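D-aminoacyl-tRNA deacylase (Archaeoglobus fulgidus, PDB 1YQE) probably hydrolyses D-aminoacyl-tRNAs, recycling them to free tRNA and D-amino acids, with zinc as its likely cofactor. Local coordinates at residues A[115-120]-A[153-158]; A[122-127]-A[174-179]. All blocks are in the same frame, centred on the assembly; numbering follows the deposited sequence.

Contact 1. Residues A[115-120]-A[153-158]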
loop_
_atom_site.group_PDB
_atom_site.type_symbol
_atom_site.label_atom_id
_atom_site.label_comp_id
_atom_site.label_asym_id
_atom_site.label_seq_id
_atom_site.Cartn_x
_atom_site.Cartn_y
_atom_site.Cartn_z
ATOM N N GLN A 115 -0.669 -1.575 -9.253
ATOM C CA GLN A 115 -1.870 -1.318 -10.042
ATOM C C GLN A 115 -3.104 -1.115 -9.173
ATOM O O GLN A 115 -3.828 -0.123 -9.331
ATOM C CB GLN A 115 -2.112 -2.464 -11.031
ATOM C CG GLN A 115 -0.945 -2.723 -11.981
ATOM C CD GLN A 115 -0.524 -1.491 -12.772
ATOM O OE1 GLN A 115 -1.364 -0.723 -13.249
ATOM N NE2 GLN A 115 0.785 -1.308 -12.933
ATOM N N THR A 116 -3.341 -2.043 -8.252
ATOM C CA THR A 116 -4.495 -1.962 -7.372
ATOM C C THR A 116 -4.407 -0.746 -6.458
ATOM O O THR A 116 -5.410 -0.075 -6.210
ATOM C CB THR A 116 -4.643 -3.237 -6.533
ATOM O OG1 THR A 116 -4.835 -4.351 -7.415
ATOM C CG2 THR A 116 -5.840 -3.131 -5.600
ATOM N N MET A 117 -3.212 -0.461 -5.957
ATOM C CA MET A 117 -3.037 0.709 -5.111
ATOM C C MET A 117 -3.503 1.940 -5.895
ATOM O O MET A 117 -4.206 2.796 -5.359
ATOM C CB MET A 117 -1.573 0.874 -4.733
ATOM C CG MET A 117 -1.042 -0.226 -3.843
ATOM S SD MET A 117 0.755 -0.205 -3.831
ATOM C CE MET A 117 1.065 1.323 -2.905
ATOM N N LYS A 118 -3.110 2.015 -7.166
ATOM C CA LYS A 118 -3.476 3.143 -8.022
ATOM C C LYS A 118 -4.980 3.229 -8.248
ATOM O O LYS A 118 -5.577 4.292 -8.106
ATOM C CB LYS A 118 -2.770 3.038 -9.381
ATOM C CG LYS A 118 -3.081 4.182 -10.360
ATOM C CD LYS A 118 -2.511 5.531 -9.885
ATOM C CE LYS A 118 -2.629 6.605 -10.971
ATOM N NZ LYS A 118 -1.957 7.887 -10.586
ATOM N N ASN A 119 -5.591 2.111 -8.620
ATOM C CA ASN A 119 -7.026 2.092 -8.869
ATOM C C ASN A 119 -7.804 2.445 -7.608
ATOM O O ASN A 119 -8.856 3.086 -7.668
ATOM C CB ASN A 119 -7.434 0.725 -9.432
ATOM C CG ASN A 119 -6.890 0.508 -10.831
ATOM O OD1 ASN A 119 -6.876 1.431 -11.640
ATOM N ND2 ASN A 119 -6.442 -0.707 -11.125
ATOM N N TYR A 120 -7.271 2.036 -6.461
ATOM C CA TYR A 120 -7.900 2.349 -5.192
ATOM C C TYR A 120 -7.860 3.862 -4.960
ATOM O O TYR A 120 -8.867 4.476 -4.620
ATOM C CB TYR A 120 -7.169 1.661 -4.041
ATOM C CG TYR A 120 -7.601 2.167 -2.679
ATOM C CD1 TYR A 120 -8.758 1.690 -2.072
ATOM C CD2 TYR A 120 -6.858 3.144 -2.006
ATOM C CE1 TYR A 120 -9.170 2.162 -0.825
ATOM C CE2 TYR A 120 -7.263 3.626 -0.757
ATOM C CZ TYR A 120 -8.419 3.129 -0.174
ATOM O OH TYR A 120 -8.832 3.585 1.059
ATOM N N ALA A 153 -0.671 -4.350 -0.087
ATOM C CA ALA A 153 -0.596 -2.954 0.325
ATOM C C ALA A 153 -1.548 -2.756 1.495
ATOM O O ALA A 153 -2.450 -3.572 1.716
ATOM C CB ALA A 153 -0.979 -2.022 -0.838
ATOM N N PHE A 154 -1.329 -1.686 2.255
ATOM C CA PHE A 154 -2.170 -1.362 3.397
ATOM C C PHE A 154 -3.052 -0.164 3.058
ATOM O O PHE A 154 -2.566 0.862 2.577
ATOM C CB PHE A 154 -1.318 -1.019 4.625
ATOM C CG PHE A 154 -0.828 -2.222 5.379
ATOM C CD1 PHE A 154 0.113 -3.077 4.816
ATOM C CD2 PHE A 154 -1.310 -2.498 6.653
ATOM C CE1 PHE A 154 0.569 -4.195 5.521
ATOM C CE2 PHE A 154 -0.862 -3.606 7.359
ATOM C CZ PHE A 154 0.080 -4.457 6.792
ATOM N N TYR A 155 -4.347 -0.318 3.306
ATOM C CA TYR A 155 -5.341 0.721 3.057
ATOM C C TYR A 155 -5.860 1.069 4.440
ATOM O O TYR A 155 -6.517 0.253 5.081
ATOM C CB TYR A 155 -6.442 0.155 2.160
ATOM C CG TYR A 155 -5.885 -0.427 0.878
ATOM C CD1 TYR A 155 -5.269 -1.684 0.861
ATOM C CD2 TYR A 155 -5.902 0.310 -0.301
ATOM C CE1 TYR A 155 -4.678 -2.183 -0.310
ATOM C CE2 TYR A 155 -5.324 -0.171 -1.462
ATOM C CZ TYR A 155 -4.712 -1.415 -1.466
ATOM O OH TYR A 155 -4.137 -1.864 -2.631
ATOM N N GLU A 156 -5.565 2.283 4.901
ATOM C CA GLU A 156 -5.935 2.662 6.254
ATOM C C GLU A 156 -6.719 3.954 6.439
ATOM O O GLU A 156 -6.904 4.740 5.508
ATOM C CB GLU A 156 -4.658 2.738 7.098
ATOM C CG GLU A 156 -3.666 1.622 6.794
ATOM C CD GLU A 156 -2.355 1.753 7.551
ATOM O OE1 GLU A 156 -1.939 2.894 7.856
ATOM O OE2 GLU A 156 -1.734 0.710 7.830
ATOM N N ILE A 157 -7.155 4.149 7.680
ATOM C CA ILE A 157 -7.897 5.325 8.110
ATOM C C ILE A 157 -7.151 5.863 9.326
ATOM O O ILE A 157 -6.953 5.127 10.298
ATOM C CB ILE A 157 -9.322 4.963 8.561
ATOM C CG1 ILE A 157 -10.095 4.340 7.401
ATOM C CG2 ILE A 157 -10.038 6.202 9.076
ATOM C CD1 ILE A 157 -11.491 3.888 7.784
ATOM N N GLY A 158 -6.694 7.091 9.274
ATOM C CA GLY A 158 -6.433 7.645 10.593
ATOM C C GLY A 158 -6.819 9.089 10.867
ATOM O O GLY A 158 -7.612 9.698 10.149
HETATM O O HOH W 1 -7.178 4.398 2.702
#
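Tyr-120 and Tyr-155 make an edge-to-face (T-shaped) aromatic pair, the centre of a buried, mainly apolar contact between helix 114-125 and an inner strand of the mixed sheet. The ring planes stand at 74° with centroids 4.6 Å apart. Tyr-155 supplies the edge: its CD2 sits over the centre of the Tyr-120 ring, 3.3 Å above the plane, while CE2 lies 3.5 Å from Tyr-120 CG. The two side chains slide past each other in opposite directions. Tyr-120 CG is anti to the backbone N (chi1 168°), and the ring it begins turns one face to that edge.

At the far end of the same ring, Tyr-155 OH lies 3.6 Å from Thr-116 CG2 and also touches Met-117 CG. Thr-116 crosses the tyrosine at about a right angle and turns its own OG1 to a hydrogen bond with Glu-73. Met-117 packs nearer the start of the strand segment, its CG 3.5 Å from Ala-153 CB.

This is helix-on-sheet packing in an alpha/beta fold: the short segment axes approach to 9.7 Å and run nearly parallel, at 19°. Strand 152-159 lies between strands 73-81 and 88-92, and Leu-75 and Val-91 of these neighbours also touch the helix side chains. On the other face of the strand, Glu-156 points away from the helix and touches the bound pyrophosphate. A water bridges the two segments, 2.5 Å from Tyr-120 OH and donating to the carbonyl oxygen of Glu-156.

Contact 2. Residues A[122-127]-A[174-179]; sequences LALRER and AEAMLD
Arg-127 joins Glu-175 and Asp-179 in a salt-bridge network that ties the end region of helix 114-125 to helix 167-182. Its NE donates to Glu-175 OE1 at 2.7 Å and 159°, meeting that oxygen from above the carboxylate plane, with guanidinium and carboxylate planes 86° apart. Tip to tip with Asp-179, the arginine grips one oxygen with two nitrogens: NH2 lies 2.6 Å and NH1 2.8 Å from Asp-179 OD2, both from the same face of the carboxylate. NH1 also donates to Ala-123 O at 2.8 Å, four residues earlier in the chain. These acceptors lie close to the guanidinium plane, and four hydrogen bonds, from NE, NH1 twice and NH2, would fix its rotation. An alanine in place of Arg-127 would probably leave the carboxylates of Glu-175 and Asp-179 without this shared positive partner and Ala-123 O without its NH1 donor. Glu-175 OE2 forms a further salt bridge with Arg-130.

Beside the salt bridges the helices meet through small residues: Ala-123 and Ala-176 bring their CA atoms to 5.0 Å. Leu-124 meets Ala-176 CB with its backbone N at 3.9 Å and its CB at 4.1 Å, and Ala-123 CB rests 3.6 Å from Asp-179 CB.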
loop_
_atom_site.group_PDB
_atom_site.type_symbol
_atom_site.label_atom_id
_atom_site.label_comp_id
_atom_site.label_asym_id
_atom_site.label_seq_id
_atom_site.Cartn_x
_atom_site.Cartn_y
_atom_site.Cartn_z
ATOM N N LEU A 122 -7.548 6.356 -7.103
ATOM C CA LEU A 122 -8.396 7.120 -8.010
ATOM C C LEU A 122 -9.875 6.957 -7.658
ATOM O O LEU A 122 -10.666 7.890 -7.836
ATOM C CB LEU A 122 -8.139 6.703 -9.462
ATOM C CG LEU A 122 -6.736 7.014 -9.994
ATOM C CD1 LEU A 122 -6.640 6.566 -11.445
ATOM C CD2 LEU A 122 -6.438 8.509 -9.875
ATOM N N ALA A 123 -10.244 5.779 -7.153
ATOM C CA ALA A 123 -11.627 5.511 -6.761
ATOM C C ALA A 123 -11.939 6.269 -5.474
ATOM O O ALA A 123 -13.083 6.647 -5.224
ATOM C CB ALA A 123 -11.844 4.017 -6.553
ATOM N N LEU A 124 -10.912 6.478 -4.654
ATOM C CA LEU A 124 -11.071 7.214 -3.405
ATOM C C LEU A 124 -11.208 8.700 -3.728
ATOM O O LEU A 124 -12.094 9.381 -3.213
ATOM C CB LEU A 124 -9.853 6.994 -2.492
ATOM C CG LEU A 124 -9.843 7.743 -1.150
ATOM C CD1 LEU A 124 -10.976 7.244 -0.270
ATOM C CD2 LEU A 124 -8.500 7.536 -0.453
ATOM N N ARG A 125 -10.325 9.194 -4.589
ATOM C CA ARG A 125 -10.333 10.593 -4.989
ATOM C C ARG A 125 -11.739 10.999 -5.436
ATOM O O ARG A 125 -12.221 12.080 -5.108
ATOM C CB ARG A 125 -9.353 10.814 -6.138
ATOM C CG ARG A 125 -9.077 12.282 -6.461
ATOM C CD ARG A 125 -8.339 12.422 -7.788
ATOM N NE ARG A 125 -9.220 12.137 -8.918
ATOM C CZ ARG A 125 -8.834 12.115 -10.192
ATOM N NH1 ARG A 125 -7.572 12.358 -10.519
ATOM N NH2 ARG A 125 -9.720 11.854 -11.145
ATOM N N GLU A 126 -12.387 10.109 -6.178
ATOM C CA GLU A 126 -13.729 10.351 -6.688
ATOM C C GLU A 126 -14.770 10.540 -5.578
ATOM O O GLU A 126 -15.808 11.168 -5.796
ATOM C CB GLU A 126 -14.136 9.181 -7.589
ATOM C CG GLU A 126 -15.381 9.413 -8.416
ATOM C CD GLU A 126 -15.701 8.233 -9.317
ATOM O OE1 GLU A 126 -16.649 8.337 -10.124
ATOM O OE2 GLU A 126 -15.003 7.200 -9.217
ATOM N N ARG A 127 -14.486 10.013 -4.390
ATOM C CA ARG A 127 -15.416 10.095 -3.266
ATOM C C ARG A 127 -14.947 10.954 -2.091
ATOM O O ARG A 127 -15.693 11.138 -1.128
ATOM C CB ARG A 127 -15.694 8.693 -2.718
ATOM C CG ARG A 127 -16.255 7.696 -3.702
ATOM C CD ARG A 127 -16.377 6.346 -3.020
ATOM N NE ARG A 127 -17.081 5.363 -3.833
ATOM C CZ ARG A 127 -16.575 4.770 -4.907
ATOM N NH1 ARG A 127 -15.346 5.055 -5.315
ATOM N NH2 ARG A 127 -17.308 3.890 -5.577
ATOM N N ALA A 174 -14.227 1.130 1.929
ATOM C CA ALA A 174 -14.763 -0.125 1.411
ATOM C C ALA A 174 -15.202 0.028 -0.040
ATOM O O ALA A 174 -14.943 -0.847 -0.864
ATOM C CB ALA A 174 -15.930 -0.599 2.267
ATOM N N GLU A 175 -15.866 1.135 -0.355
ATOM C CA GLU A 175 -16.322 1.372 -1.722
ATOM C C GLU A 175 -15.138 1.528 -2.665
ATOM O O GLU A 175 -15.151 1.002 -3.779
ATOM C CB GLU A 175 -17.193 2.627 -1.804
ATOM C CG GLU A 175 -18.637 2.420 -1.378
ATOM C CD GLU A 175 -19.499 3.638 -1.651
ATOM O OE1 GLU A 175 -19.328 4.264 -2.719
ATOM O OE2 GLU A 175 -20.358 3.964 -0.808
ATOM N N ALA A 176 -14.118 2.259 -2.222
ATOM C CA ALA A 176 -12.939 2.463 -3.050
ATOM C C ALA A 176 -12.254 1.120 -3.283
ATOM O O ALA A 176 -11.773 0.853 -4.381
ATOM C CB ALA A 176 -11.984 3.456 -2.388
ATOM N N MET A 177 -12.226 0.271 -2.257
ATOM C CA MET A 177 -11.618 -1.046 -2.396
ATOM C C MET A 177 -12.379 -1.890 -3.412
ATOM O O MET A 177 -11.772 -2.570 -4.238
ATOM C CB MET A 177 -11.604 -1.794 -1.064
ATOM C CG MET A 177 -10.630 -1.274 -0.032
ATOM S SD MET A 177 -10.648 -2.365 1.413
ATOM C CE MET A 177 -9.154 -3.260 1.183
ATOM N N LEU A 178 -13.707 -1.861 -3.347
ATOM C CA LEU A 178 -14.501 -2.646 -4.283
ATOM C C LEU A 178 -14.218 -2.206 -5.716
ATOM O O LEU A 178 -14.119 -3.042 -6.609
ATOM C CB LEU A 178 -15.997 -2.515 -3.976
ATOM C CG LEU A 178 -16.930 -3.394 -4.820
ATOM C CD1 LEU A 178 -16.510 -4.857 -4.716
ATOM C CD2 LEU A 178 -18.366 -3.220 -4.344
ATOM N N ASP A 179 -14.088 -0.896 -5.932
ATOM C CA ASP A 179 -13.788 -0.372 -7.262
ATOM C C ASP A 179 -12.403 -0.822 -7.715
ATOM O O ASP A 179 -12.189 -1.111 -8.892
ATOM C CB ASP A 179 -13.836 1.156 -7.276
ATOM C CG ASP A 179 -15.249 1.697 -7.264
ATOM O OD1 ASP A 179 -16.205 0.900 -7.390
ATOM O OD2 ASP A 179 -15.402 2.925 -7.135
#

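How the contacts relate
Helix 114-125 serves both contacts, its earlier turns lying on strand 152-159 in contact 1 and segment 122-127, at its far end, meeting helix 167-182 in contact 2. Contact 1 is core: its centre is about 5 Å from the centre of the chain, all its touching residues are buried, and no direct hydrogen bond crosses it. Contact 2, about 14 Å from the chain centre, is partly buried and adds charge pairing to small-residue packing. The two adjoin, with centres about 9 Å apart, through Tyr-120, whose CE1 lies 3.5 Å from Ala-176 CB. Aromatic packing thus passes into alanine packing and then into salt bridges toward the periphery.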